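CofB (Escherichia coli, PDB 5AX6) serves as a minor pilin of the type IVb pilus CFA/III of enterotoxigenic strains, forms a homotrimer and probably takes part in pilus assembly. Local coordinates at residues T349-F354 against S479-T484; I381-Q386 against W453-T458; S407-T412 against A421-L426; D361-N366 against Y470-P475. One frame throughout, in Å; residues are numbered along the deposited sequence.

Overall arrangement
All four contacts lie in the C-terminal domain and are clustered, with centres 10 to 20 Å apart. Contact 1 joins strands 341-353 and 478-487 of one antiparallel sheet, and contact 3 folds a loop back on strand 398-409 of that same sheet. Contact 2 lies in the domain's second sheet and contact 4 on its edge, where strands 381-384 and 468-473 both pair with strand 452-463. Along the chain contact 1 is the outermost pair; contact 4 falls within it, contact 2 within contact 4, and contact 3 innermost. F354 bridges contacts 1 and 2, packing on I381. Each contact also meets a neighbouring subunit, so the same compact domain builds both its own core and part of the trimer.

Contact 1: residues T349-F354 against S479-T484; sequences TIYAAF and SVNITT
Y351 and S479 meet at the close end of an antiparallel ladder between strands 349-353 and 479-484. The tyrosine CG stands anti to the backbone N (chi1 176°), on the carbonyl side; S479, two residues from Y351's partner N481 and on the same face, meets the far end of the ring. S479 OG donates to Y351 OH at 2.9 Å, and the same phenol oxygen is hydrogen-bonded to the carbonyl of F423 and the side-chain amide of N429. The other face of the ladder, formed by I350, A352, V480 and I482, is apolar: A352 CB meets I482 CD1 at 4.2 Å, F354 CE2 approaches V480 CG1 at 4.3 Å, and I381 packs over this group. Four backbone bonds join I350 with I482 and A352 with V480; that from I482 N to I350 O, 2.8 Å long, is almost straight at 178°.

The far end is looser. T349 and T483 form a non-hydrogen-bonded pair whose hydroxyls share a water, 2.6 Å from T349 OG1 and 2.9 Å from T483 OG1; T349 packs on W485 of the second subunit, and T483 on T349 of the third. A phenylalanine in place of Y351 would probably leave the S479 hydroxyl and the F423 carbonyl without their common mate. The chemistry is thus divided: backbone bonds set the register, while one phenol oxygen ties two strands to the F423 loop.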
loop_
_atom_site.group_PDB
_atom_site.type_symbol
_atom_site.label_atom_id
_atom_site.label_comp_id
_atom_site.label_asym_id
_atom_site.label_seq_id
_atom_site.Cartn_x
_atom_site.Cartn_y
_atom_site.Cartn_z
ATOM N N THR A 349 18.326 -16.008 22.499
ATOM C CA THR A 349 18.991 -17.087 23.219
ATOM C C THR A 349 20.414 -16.646 23.485
ATOM O O THR A 349 21.067 -16.074 22.608
ATOM C CB THR A 349 18.969 -18.392 22.411
ATOM O OG1 THR A 349 17.610 -18.710 22.095
ATOM C CG2 THR A 349 19.597 -19.552 23.197
ATOM N N ILE A 350 20.874 -16.897 24.703
ATOM C CA ILE A 350 22.223 -16.544 25.122
ATOM C C ILE A 350 22.859 -17.744 25.806
ATOM O O ILE A 350 22.239 -18.356 26.666
ATOM C CB ILE A 350 22.201 -15.348 26.105
ATOM C CG1 ILE A 350 21.653 -14.097 25.420
ATOM C CG2 ILE A 350 23.582 -15.093 26.669
ATOM C CD1 ILE A 350 21.147 -13.011 26.408
ATOM N N TYR A 351 24.078 -18.101 25.411
ATOM C CA TYR A 351 24.818 -19.150 26.122
ATOM C C TYR A 351 25.697 -18.509 27.195
ATOM O O TYR A 351 26.432 -17.556 26.914
ATOM C CB TYR A 351 25.680 -19.982 25.155
ATOM C CG TYR A 351 26.545 -21.013 25.879
ATOM C CD1 TYR A 351 26.086 -22.305 26.092
ATOM C CD2 TYR A 351 27.803 -20.681 26.359
ATOM C CE1 TYR A 351 26.855 -23.240 26.763
ATOM C CE2 TYR A 351 28.580 -21.610 27.035
ATOM C CZ TYR A 351 28.105 -22.883 27.229
ATOM O OH TYR A 351 28.863 -23.817 27.889
ATOM N N ALA A 352 25.650 -19.025 28.418
ATOM C CA ALA A 352 26.515 -18.479 29.466
ATOM C C ALA A 352 26.782 -19.509 30.536
ATOM O O ALA A 352 25.920 -20.328 30.853
ATOM C CB ALA A 352 25.888 -17.229 30.083
ATOM N N ALA A 353 27.998 -19.482 31.065
ATOM C CA ALA A 353 28.328 -20.265 32.233
ATOM C C ALA A 353 28.343 -19.330 33.443
ATOM O O ALA A 353 28.523 -18.115 33.307
ATOM C CB ALA A 353 29.665 -20.957 32.060
ATOM N N PHE A 354 28.102 -19.884 34.623
ATOM C CA PHE A 354 28.352 -19.140 35.851
ATOM C C PHE A 354 29.876 -19.003 35.983
ATOM O O PHE A 354 30.627 -19.653 35.236
ATOM C CB PHE A 354 27.709 -19.844 37.045
ATOM C CG PHE A 354 26.211 -19.988 36.914
ATOM C CD1 PHE A 354 25.366 -18.951 37.288
ATOM C CD2 PHE A 354 25.657 -21.144 36.396
ATOM C CE1 PHE A 354 23.992 -19.070 37.158
ATOM C CE2 PHE A 354 24.281 -21.270 36.260
ATOM C CZ PHE A 354 23.446 -20.235 36.647
ATOM N N SER A 479 26.685 -24.590 32.860
ATOM C CA SER A 479 26.346 -23.565 31.886
ATOM C C SER A 479 24.899 -23.710 31.468
ATOM O O SER A 479 24.315 -24.784 31.595
ATOM C CB SER A 479 27.266 -23.633 30.666
ATOM O OG SER A 479 27.086 -24.843 29.952
ATOM N N VAL A 480 24.326 -22.622 30.960
ATOM C CA VAL A 480 22.918 -22.616 30.623
ATOM C C VAL A 480 22.685 -21.919 29.298
ATOM O O VAL A 480 23.461 -21.043 28.910
ATOM C CB VAL A 480 22.078 -21.894 31.703
ATOM C CG1 VAL A 480 21.995 -22.729 32.973
ATOM C CG2 VAL A 480 22.625 -20.472 31.959
ATOM N N ASN A 481 21.615 -22.317 28.619
ATOM C CA ASN A 481 21.039 -21.521 27.548
ATOM C C ASN A 481 19.905 -20.690 28.116
ATOM O O ASN A 481 18.940 -21.243 28.650
ATOM C CB ASN A 481 20.546 -22.421 26.409
ATOM C CG ASN A 481 21.692 -23.151 25.727
ATOM O OD1 ASN A 481 21.723 -24.384 25.667
ATOM N ND2 ASN A 481 22.643 -22.391 25.232
ATOM N N ILE A 482 20.044 -19.368 28.003
ATOM C CA ILE A 482 19.112 -18.406 28.564
ATOM C C ILE A 482 18.211 -17.943 27.451
ATOM O O ILE A 482 18.701 -17.545 26.399
ATOM C CB ILE A 482 19.864 -17.203 29.185
ATOM C CG1 ILE A 482 20.642 -17.672 30.420
ATOM C CG2 ILE A 482 18.910 -16.059 29.523
ATOM C CD1 ILE A 482 21.747 -16.717 30.825
ATOM N N THR A 483 16.902 -18.039 27.673
ATOM C CA THR A 483 15.906 -17.562 26.720
ATOM C C THR A 483 15.251 -16.317 27.287
ATOM O O THR A 483 14.821 -16.323 28.435
ATOM C CB THR A 483 14.802 -18.621 26.447
ATOM O OG1 THR A 483 15.406 -19.868 26.099
ATOM C CG2 THR A 483 13.886 -18.157 25.307
ATOM N N THR A 484 15.166 -15.260 26.487
ATOM C CA THR A 484 14.534 -14.028 26.917
ATOM C C THR A 484 13.455 -13.631 25.916
ATOM O O THR A 484 13.648 -13.778 24.702
ATOM C CB THR A 484 15.565 -12.884 27.051
ATOM O OG1 THR A 484 16.146 -12.590 25.769
ATOM C CG2 THR A 484 16.657 -13.267 28.039
HETATM O O HOH W 1 16.114 -20.402 23.387
#

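Contact 2: residues I381-Q386 against W453-T458; sequences IELNVQ and WYITAT
W453 is met from two directions by the end of segment 381-386, Q386 at the edge of its indole and V385 over one face. The indole N-H uses its full directionality: W453 NE1 donates to Q386 OE1 at 2.9 Å with an angle of 177° at hydrogen, and the oxygen lies almost exactly in the ring plane. The amide is turned 47° from the indole. Q386 gets there with CG in the crowded position between its backbone N and carbonyl carbon and a further bend at chi2, while its NE2 is held by the carbonyl of R400. V385 crosses the tryptophan at about a right angle and sets CG2 4.0 Å from the centroid of the W453 five-membered ring, a CH-pi contact over the face.

E382 and Y454, a non-hydrogen-bonded pair, run side by side in the same direction, with E382 OE1 3.3 Å from Y454 CE1 at the ring edge; the carboxylate has its salt bridge with R380. On the reverse face I381 and I455 cross obliquely, I381 CG2 lying 3.9 Å from I455 CD1. Backbone bonds pair I381 with I455 and L383 with W453.

Strand 438-448 pairs with the other edge of strand 452-463. W453 also packs on P399 and L401 of strand 398-409, and I381 on I482, bringing the two sheets together; M335 of the second subunit covers L383, Q386 and W453.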
loop_
_atom_site.group_PDB
_atom_site.type_symbol
_atom_site.label_atom_id
_atom_site.label_comp_id
_atom_site.label_asym_id
_atom_site.label_seq_id
_atom_site.Cartn_x
_atom_site.Cartn_y
_atom_site.Cartn_z
ATOM N N ILE A 381 25.058 -14.745 37.046
ATOM C CA ILE A 381 24.840 -14.189 35.726
ATOM C C ILE A 381 23.868 -13.028 35.862
ATOM O O ILE A 381 22.769 -13.179 36.389
ATOM C CB ILE A 381 24.298 -15.257 34.727
ATOM C CG1 ILE A 381 25.309 -16.395 34.559
ATOM C CG2 ILE A 381 23.972 -14.595 33.366
ATOM C CD1 ILE A 381 24.782 -17.613 33.762
ATOM N N GLU A 382 24.280 -11.845 35.430
ATOM C CA GLU A 382 23.406 -10.692 35.560
ATOM C C GLU A 382 23.198 -10.039 34.205
ATOM O O GLU A 382 24.141 -9.887 33.436
ATOM C CB GLU A 382 23.976 -9.680 36.567
ATOM C CG GLU A 382 23.064 -8.478 36.769
ATOM C CD GLU A 382 23.452 -7.606 37.966
ATOM O OE1 GLU A 382 24.179 -8.094 38.862
ATOM O OE2 GLU A 382 23.016 -6.433 38.003
ATOM N N LEU A 383 21.959 -9.666 33.918
ATOM C CA LEU A 383 21.605 -9.082 32.625
ATOM C C LEU A 383 20.664 -7.915 32.851
ATOM O O LEU A 383 19.925 -7.903 33.826
ATOM C CB LEU A 383 20.935 -10.128 31.717
ATOM C CG LEU A 383 21.722 -11.386 31.332
ATOM C CD1 LEU A 383 20.810 -12.390 30.620
ATOM C CD2 LEU A 383 22.904 -11.021 30.448
ATOM N N ASN A 384 20.686 -6.934 31.953
ATOM C CA ASN A 384 19.699 -5.865 31.980
ATOM C C ASN A 384 18.338 -6.372 31.545
ATOM O O ASN A 384 18.245 -7.141 30.589
ATOM C CB ASN A 384 20.134 -4.711 31.074
ATOM C CG ASN A 384 21.372 -4.015 31.588
ATOM O OD1 ASN A 384 21.469 -3.711 32.773
ATOM N ND2 ASN A 384 22.328 -3.771 30.707
ATOM N N VAL A 385 17.288 -5.957 32.246
ATOM C CA VAL A 385 15.936 -6.353 31.880
ATOM C C VAL A 385 15.562 -5.651 30.581
ATOM O O VAL A 385 15.824 -4.459 30.407
ATOM C CB VAL A 385 14.910 -6.027 32.994
ATOM C CG1 VAL A 385 13.493 -6.361 32.527
ATOM C CG2 VAL A 385 15.239 -6.822 34.252
ATOM N N GLN A 386 14.983 -6.403 29.652
ATOM C CA GLN A 386 14.670 -5.864 28.332
ATOM C C GLN A 386 13.456 -4.966 28.388
ATOM O O GLN A 386 12.631 -5.083 29.296
ATOM C CB GLN A 386 14.426 -7.001 27.331
ATOM C CG GLN A 386 13.242 -7.901 27.688
ATOM C CD GLN A 386 13.629 -9.075 28.600
ATOM O OE1 GLN A 386 14.483 -8.947 29.476
ATOM N NE2 GLN A 386 12.992 -10.218 28.395
ATOM N N TRP A 453 18.141 -8.699 35.657
ATOM C CA TRP A 453 17.904 -10.128 35.882
ATOM C C TRP A 453 19.059 -10.718 36.657
ATOM O O TRP A 453 20.209 -10.467 36.322
ATOM C CB TRP A 453 17.793 -10.926 34.574
ATOM C CG TRP A 453 16.574 -10.705 33.724
ATOM C CD1 TRP A 453 16.538 -10.074 32.520
ATOM C CD2 TRP A 453 15.243 -11.162 33.981
ATOM N NE1 TRP A 453 15.264 -10.083 32.018
ATOM C CE2 TRP A 453 14.445 -10.755 32.893
ATOM C CE3 TRP A 453 14.643 -11.889 35.020
ATOM C CZ2 TRP A 453 13.079 -11.031 32.812
ATOM C CZ3 TRP A 453 13.287 -12.152 34.950
ATOM C CH2 TRP A 453 12.514 -11.725 33.851
ATOM N N TYR A 454 18.761 -11.544 37.656
ATOM C CA TYR A 454 19.806 -12.266 38.371
ATOM C C TYR A 454 19.623 -13.758 38.232
ATOM O O TYR A 454 18.585 -14.283 38.606
ATOM C CB TYR A 454 19.807 -11.905 39.854
ATOM C CG TYR A 454 19.915 -10.424 40.112
ATOM C CD1 TYR A 454 21.154 -9.794 40.146
ATOM C CD2 TYR A 454 18.778 -9.659 40.318
ATOM C CE1 TYR A 454 21.250 -8.422 40.386
ATOM C CE2 TYR A 454 18.869 -8.293 40.559
ATOM C CZ TYR A 454 20.107 -7.690 40.593
ATOM O OH TYR A 454 20.190 -6.339 40.841
ATOM N N ILE A 455 20.637 -14.437 37.707
ATOM C CA ILE A 455 20.565 -15.878 37.561
ATOM C C ILE A 455 21.643 -16.490 38.426
ATOM O O ILE A 455 22.823 -16.154 38.294
ATOM C CB ILE A 455 20.740 -16.348 36.095
ATOM C CG1 ILE A 455 19.701 -15.683 35.180
ATOM C CG2 ILE A 455 20.541 -17.852 36.013
ATOM C CD1 ILE A 455 20.212 -14.488 34.391
ATOM N N THR A 456 21.231 -17.379 39.326
ATOM C CA THR A 456 22.170 -18.017 40.241
ATOM C C THR A 456 21.862 -19.490 40.333
ATOM O O THR A 456 20.805 -19.930 39.889
ATOM C CB THR A 456 22.102 -17.414 41.644
ATOM O OG1 THR A 456 20.762 -17.555 42.145
ATOM C CG2 THR A 456 22.491 -15.948 41.604
ATOM N N ALA A 457 22.779 -20.247 40.921
ATOM C CA ALA A 457 22.638 -21.693 40.969
ATOM C C ALA A 457 23.421 -22.301 42.114
ATOM O O ALA A 457 24.529 -21.854 42.425
ATOM C CB ALA A 457 23.101 -22.309 39.640
ATOM N N THR A 458 22.857 -23.333 42.730
ATOM C CA THR A 458 23.656 -24.190 43.602
ATOM C C THR A 458 23.738 -25.572 42.973
ATOM O O THR A 458 22.811 -25.998 42.285
ATOM C CB THR A 458 23.069 -24.299 45.029
ATOM O OG1 THR A 458 21.735 -24.817 44.956
ATOM C CG2 THR A 458 23.034 -22.930 45.690
#

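Contact 3: residues S407-T412 against A421-L426; sequences SIVADT and ADFSSL
F423 lays its ring against S407, whose CB sits over one face, 3.7 Å from the centroid of the F423 ring and 21° off its normal, offset toward the rim: a CH-pi contact. Farther along strand 407-409, V409 reaches the far end of the phenyl, V409 CG2 standing 3.6 Å from F423 CZ. It also meets A421 CB at 3.7 Å, so one methyl touches two side chains of the returning loop. Between them D422 points away and bends the chain in an Asx turn, its OD1 accepting from the backbone N and the hydroxyl of S424.

The polar tie lies at the other end. With CG anti to its backbone N (chi1 -158°), D411 holds its carboxylate toward A421, whose N donates to D411 OD2 at 2.9 Å from 47° above the carboxylate plane. D411 OD1 accepts from the backbone N of Q435 and, weakly, from that of T412. An alanine at D411 would probably leave the N-H groups of A421 and Q435 without an acceptor and let the returning loop at A421 drift from the strand.

S407 OG is hydrogen-bonded to the backbone N of I444 of the second subunit, and I408 and V409 extend the sheet into that chain. A buried carboxylate, probably stabilised as an anion by backbone N-H groups, and an aromatic face thus together fasten residues 421-423 to the end of strand 398-409, beside a trimer interface.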
loop_
_atom_site.group_PDB
_atom_site.type_symbol
_atom_site.label_atom_id
_atom_site.label_comp_id
_atom_site.label_asym_id
_atom_site.label_seq_id
_atom_site.Cartn_x
_atom_site.Cartn_y
_atom_site.Cartn_z
ATOM N N SER A 407 25.388 -27.655 29.968
ATOM C CA SER A 407 26.430 -28.620 30.373
ATOM C C SER A 407 26.534 -28.598 31.888
ATOM O O SER A 407 26.322 -27.558 32.494
ATOM C CB SER A 407 27.795 -28.289 29.754
ATOM O OG SER A 407 27.871 -28.733 28.411
ATOM N N ILE A 408 26.859 -29.732 32.503
ATOM C CA ILE A 408 26.936 -29.791 33.955
ATOM C C ILE A 408 27.764 -30.992 34.370
ATOM O O ILE A 408 27.478 -32.113 33.962
ATOM C CB ILE A 408 25.522 -29.871 34.610
ATOM C CG1 ILE A 408 25.632 -29.944 36.136
ATOM C CG2 ILE A 408 24.728 -31.072 34.079
ATOM C CD1 ILE A 408 24.263 -29.982 36.850
ATOM N N VAL A 409 28.819 -30.759 35.149
ATOM C CA VAL A 409 29.595 -31.873 35.688
ATOM C C VAL A 409 29.905 -31.671 37.168
ATOM O O VAL A 409 30.013 -30.538 37.660
ATOM C CB VAL A 409 30.930 -32.103 34.912
ATOM C CG1 VAL A 409 30.650 -32.560 33.480
ATOM C CG2 VAL A 409 31.790 -30.839 34.932
ATOM N N ALA A 410 30.011 -32.792 37.871
ATOM C CA ALA A 410 30.302 -32.799 39.294
ATOM C C ALA A 410 31.806 -32.682 39.527
ATOM O O ALA A 410 32.451 -33.628 39.975
ATOM C CB ALA A 410 29.755 -34.066 39.932
ATOM N N ASP A 411 32.365 -31.523 39.199
ATOM C CA ASP A 411 33.802 -31.329 39.343
ATOM C C ASP A 411 34.210 -31.349 40.826
ATOM O O ASP A 411 33.421 -31.004 41.700
ATOM C CB ASP A 411 34.227 -30.018 38.682
ATOM C CG ASP A 411 35.713 -29.991 38.322
ATOM O OD1 ASP A 411 36.364 -31.059 38.347
ATOM O OD2 ASP A 411 36.220 -28.899 37.992
ATOM N N THR A 412 35.442 -31.767 41.094
ATOM C CA THR A 412 35.986 -31.749 42.452
ATOM C C THR A 412 37.419 -31.225 42.403
ATOM O O THR A 412 37.987 -31.095 41.325
ATOM C CB THR A 412 35.958 -33.144 43.095
ATOM O OG1 THR A 412 36.691 -34.064 42.272
ATOM C CG2 THR A 412 34.516 -33.630 43.249
ATOM N N ALA A 421 37.273 -28.177 35.335
ATOM C CA ALA A 421 36.130 -28.122 34.415
ATOM C C ALA A 421 35.673 -26.676 34.215
ATOM O O ALA A 421 35.594 -25.900 35.166
ATOM C CB ALA A 421 34.991 -28.992 34.930
ATOM N N ASP A 422 35.384 -26.308 32.970
ATOM C CA ASP A 422 35.088 -24.923 32.637
ATOM C C ASP A 422 34.210 -24.883 31.383
ATOM O O ASP A 422 34.632 -25.310 30.307
ATOM C CB ASP A 422 36.396 -24.140 32.424
ATOM C CG ASP A 422 36.181 -22.644 32.280
ATOM O OD1 ASP A 422 35.083 -22.209 31.868
ATOM O OD2 ASP A 422 37.133 -21.886 32.573
ATOM N N PHE A 423 32.987 -24.382 31.518
ATOM C CA PHE A 423 32.071 -24.378 30.379
ATOM C C PHE A 423 31.821 -22.962 29.863
ATOM O O PHE A 423 30.810 -22.690 29.207
ATOM C CB PHE A 423 30.750 -25.066 30.763
ATOM C CG PHE A 423 30.905 -26.524 31.127
ATOM C CD1 PHE A 423 31.869 -27.311 30.505
ATOM C CD2 PHE A 423 30.086 -27.109 32.078
ATOM C CE1 PHE A 423 32.022 -28.648 30.837
ATOM C CE2 PHE A 423 30.220 -28.463 32.419
ATOM C CZ PHE A 423 31.196 -29.232 31.805
ATOM N N SER A 424 32.757 -22.058 30.124
ATOM C CA SER A 424 32.555 -20.668 29.747
ATOM C C SER A 424 32.490 -20.482 28.224
ATOM O O SER A 424 31.884 -19.524 27.745
ATOM C CB SER A 424 33.658 -19.784 30.350
ATOM O OG SER A 424 34.922 -20.099 29.803
ATOM N N SER A 425 33.104 -21.396 27.469
ATOM C CA SER A 425 33.069 -21.337 26.003
ATOM C C SER A 425 32.523 -22.624 25.417
ATOM O O SER A 425 33.137 -23.678 25.536
ATOM C CB SER A 425 34.458 -21.063 25.431
ATOM O OG SER A 425 34.967 -19.845 25.943
ATOM N N LEU A 426 31.360 -22.521 24.782
ATOM C CA LEU A 426 30.658 -23.688 24.262
ATOM C C LEU A 426 31.521 -24.529 23.307
ATOM O O LEU A 426 31.399 -25.751 23.262
ATOM C CB LEU A 426 29.379 -23.229 23.552
ATOM C CG LEU A 426 28.518 -24.285 22.855
ATOM C CD1 LEU A 426 28.064 -25.370 23.844
ATOM C CD2 LEU A 426 27.337 -23.594 22.163
#

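Contact 4: residues D361-N366 against Y470-P475; sequences DLVITN and YVYLNP
I364 forms the apolar centre with V471 and L473: I364 CD1 lies 3.8 Å from V471 CG1, and I364 CG1 is 3.8 Å from L473 CB. CG1 of I364 stands anti to its carbonyl carbon (chi1 -61°), which sets it near L473 CB and the carbonyl oxygen of V471. Next to this group L362 presses on P475, nearly at a right angle, with L362 CD2 only 3.4 Å from P475 CB, closer than carbons usually come. V363, between L362 and I364 in the chain, points away from the strand, yet sends its methyls to tyrosine edges: V363 CG2 is 4.1 Å from Y472 CE1, and V363 CG1 is 4.2 Å from Y470 CD1.

Outside the carbon contacts, V363 is the first residue to leave helical geometry after helix 359-362 and makes a single bridge with Y472. On one side of it L473 N donates to L362 O at 2.8 Å; on the other I364 N donates to V471 O at 3.0 Å. Farther out a water donates to the carbonyl of I364 and accepts from the N-H of V471.

The contact thus lays the last turn of helix 359-362 and the residues leaving it against one edge of strand 468-473, whose other edge pairs with strand 452-463. Y472 is tied further, its hydroxyl bonded to the D411 carbonyl and its ring edge-to-face with F477, while R430 of the third subunit packs on L473.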
loop_
_atom_site.group_PDB
_atom_site.type_symbol
_atom_site.label_atom_id
_atom_site.label_comp_id
_atom_site.label_asym_id
_atom_site.label_seq_id
_atom_site.Cartn_x
_atom_site.Cartn_y
_atom_site.Cartn_z
ATOM N N ASP A 361 35.389 -19.135 46.433
ATOM C CA ASP A 361 34.160 -18.598 45.862
ATOM C C ASP A 361 33.119 -19.696 45.662
ATOM O O ASP A 361 31.936 -19.492 45.932
ATOM C CB ASP A 361 34.444 -17.899 44.529
ATOM C CG ASP A 361 35.240 -16.614 44.703
ATOM O OD1 ASP A 361 35.043 -15.922 45.727
ATOM O OD2 ASP A 361 36.059 -16.297 43.814
ATOM N N LEU A 362 33.583 -20.852 45.199
ATOM C CA LEU A 362 32.718 -21.963 44.804
ATOM C C LEU A 362 32.023 -22.667 45.962
ATOM O O LEU A 362 30.837 -22.988 45.875
ATOM C CB LEU A 362 33.527 -23.011 44.025
ATOM C CG LEU A 362 33.712 -22.892 42.514
ATOM C CD1 LEU A 362 34.698 -23.948 42.029
ATOM C CD2 LEU A 362 32.375 -23.048 41.798
ATOM N N VAL A 363 32.762 -22.950 47.034
ATOM C CA VAL A 363 32.215 -23.821 48.060
ATOM C C VAL A 363 31.412 -23.037 49.082
ATOM O O VAL A 363 31.907 -22.078 49.678
ATOM C CB VAL A 363 33.317 -24.621 48.791
ATOM C CG1 VAL A 363 32.708 -25.426 49.933
ATOM C CG2 VAL A 363 34.044 -25.533 47.822
ATOM N N ILE A 364 30.159 -23.435 49.260
ATOM C CA ILE A 364 29.335 -22.899 50.334
ATOM C C ILE A 364 29.622 -23.712 51.588
ATOM O O ILE A 364 29.166 -24.848 51.708
ATOM C CB ILE A 364 27.844 -22.966 49.989
ATOM C CG1 ILE A 364 27.557 -22.144 48.731
ATOM C CG2 ILE A 364 26.997 -22.452 51.145
ATOM C CD1 ILE A 364 26.127 -22.285 48.252
ATOM N N THR A 365 30.379 -23.144 52.521
ATOM C CA THR A 365 30.929 -23.953 53.618
ATOM C C THR A 365 29.907 -24.412 54.666
ATOM O O THR A 365 30.092 -25.462 55.286
ATOM C CB THR A 365 32.073 -23.211 54.342
ATOM O OG1 THR A 365 31.683 -21.860 54.603
ATOM C CG2 THR A 365 33.319 -23.204 53.474
ATOM N N ASN A 366 28.841 -23.643 54.871
ATOM C CA ASN A 366 27.779 -24.065 55.783
ATOM C C ASN A 366 26.429 -23.948 55.097
ATOM O O ASN A 366 25.613 -23.086 55.442
ATOM C CB ASN A 366 27.800 -23.245 57.079
ATOM C CG ASN A 366 28.954 -23.634 58.004
ATOM O OD1 ASN A 366 28.869 -24.618 58.746
ATOM N ND2 ASN A 366 30.034 -22.859 57.964
ATOM N N TYR A 470 29.621 -31.705 48.991
ATOM C CA TYR A 470 29.832 -30.306 48.671
ATOM C C TYR A 470 28.575 -29.655 48.127
ATOM O O TYR A 470 27.766 -30.303 47.470
ATOM C CB TYR A 470 30.951 -30.158 47.639
ATOM C CG TYR A 470 32.329 -30.437 48.181
ATOM C CD1 TYR A 470 33.008 -29.478 48.926
ATOM C CD2 TYR A 470 32.956 -31.652 47.940
ATOM C CE1 TYR A 470 34.278 -29.726 49.422
ATOM C CE2 TYR A 470 34.229 -31.910 48.430
ATOM C CZ TYR A 470 34.880 -30.945 49.172
ATOM O OH TYR A 470 36.140 -31.196 49.658
ATOM N N VAL A 471 28.417 -28.372 48.421
ATOM C CA VAL A 471 27.434 -27.546 47.734
ATOM C C VAL A 471 28.193 -26.412 47.072
ATOM O O VAL A 471 28.930 -25.689 47.742
ATOM C CB VAL A 471 26.363 -26.993 48.684
ATOM C CG1 VAL A 471 25.434 -26.039 47.931
ATOM C CG2 VAL A 471 25.571 -28.136 49.325
ATOM N N TYR A 472 28.034 -26.269 45.759
ATOM C CA TYR A 472 28.751 -25.242 45.018
ATOM C C TYR A 472 27.815 -24.089 44.652
ATOM O O TYR A 472 26.630 -24.313 44.352
ATOM C CB TYR A 472 29.365 -25.817 43.734
ATOM C CG TYR A 472 30.378 -26.929 43.907
ATOM C CD1 TYR A 472 31.394 -26.854 44.859
ATOM C CD2 TYR A 472 30.334 -28.052 43.083
ATOM C CE1 TYR A 472 32.327 -27.888 44.994
ATOM C CE2 TYR A 472 31.245 -29.077 43.208
ATOM C CZ TYR A 472 32.244 -28.992 44.160
ATOM O OH TYR A 472 33.149 -30.019 44.258
ATOM N N LEU A 473 28.354 -22.868 44.662
ATOM C CA LEU A 473 27.630 -21.671 44.249
ATOM C C LEU A 473 28.094 -21.157 42.887
ATOM O O LEU A 473 29.282 -20.936 42.681
ATOM C CB LEU A 473 27.804 -20.557 45.286
ATOM C CG LEU A 473 27.198 -19.204 44.912
ATOM C CD1 LEU A 473 25.674 -19.288 44.910
ATOM C CD2 LEU A 473 27.677 -18.102 45.859
ATOM N N ASN A 474 27.154 -20.953 41.966
ATOM C CA ASN A 474 27.447 -20.353 40.661
ATOM C C ASN A 474 28.743 -20.826 40.002
ATOM O O ASN A 474 29.627 -20.016 39.716
ATOM C CB ASN A 474 27.501 -18.831 40.789
ATOM C CG ASN A 474 26.219 -18.248 41.347
ATOM O OD1 ASN A 474 25.131 -18.792 41.144
ATOM N ND2 ASN A 474 26.342 -17.134 42.067
ATOM N N PRO A 475 28.860 -22.132 39.753
ATOM C CA PRO A 475 30.110 -22.737 39.276
ATOM C C PRO A 475 30.359 -22.618 37.762
ATOM O O PRO A 475 29.420 -22.699 36.969
ATOM C CB PRO A 475 29.955 -24.207 39.667
ATOM C CG PRO A 475 28.497 -24.442 39.730
ATOM C CD PRO A 475 27.809 -23.135 40.004
HETATM O O HOH W 2 29.843 -27.420 50.893
#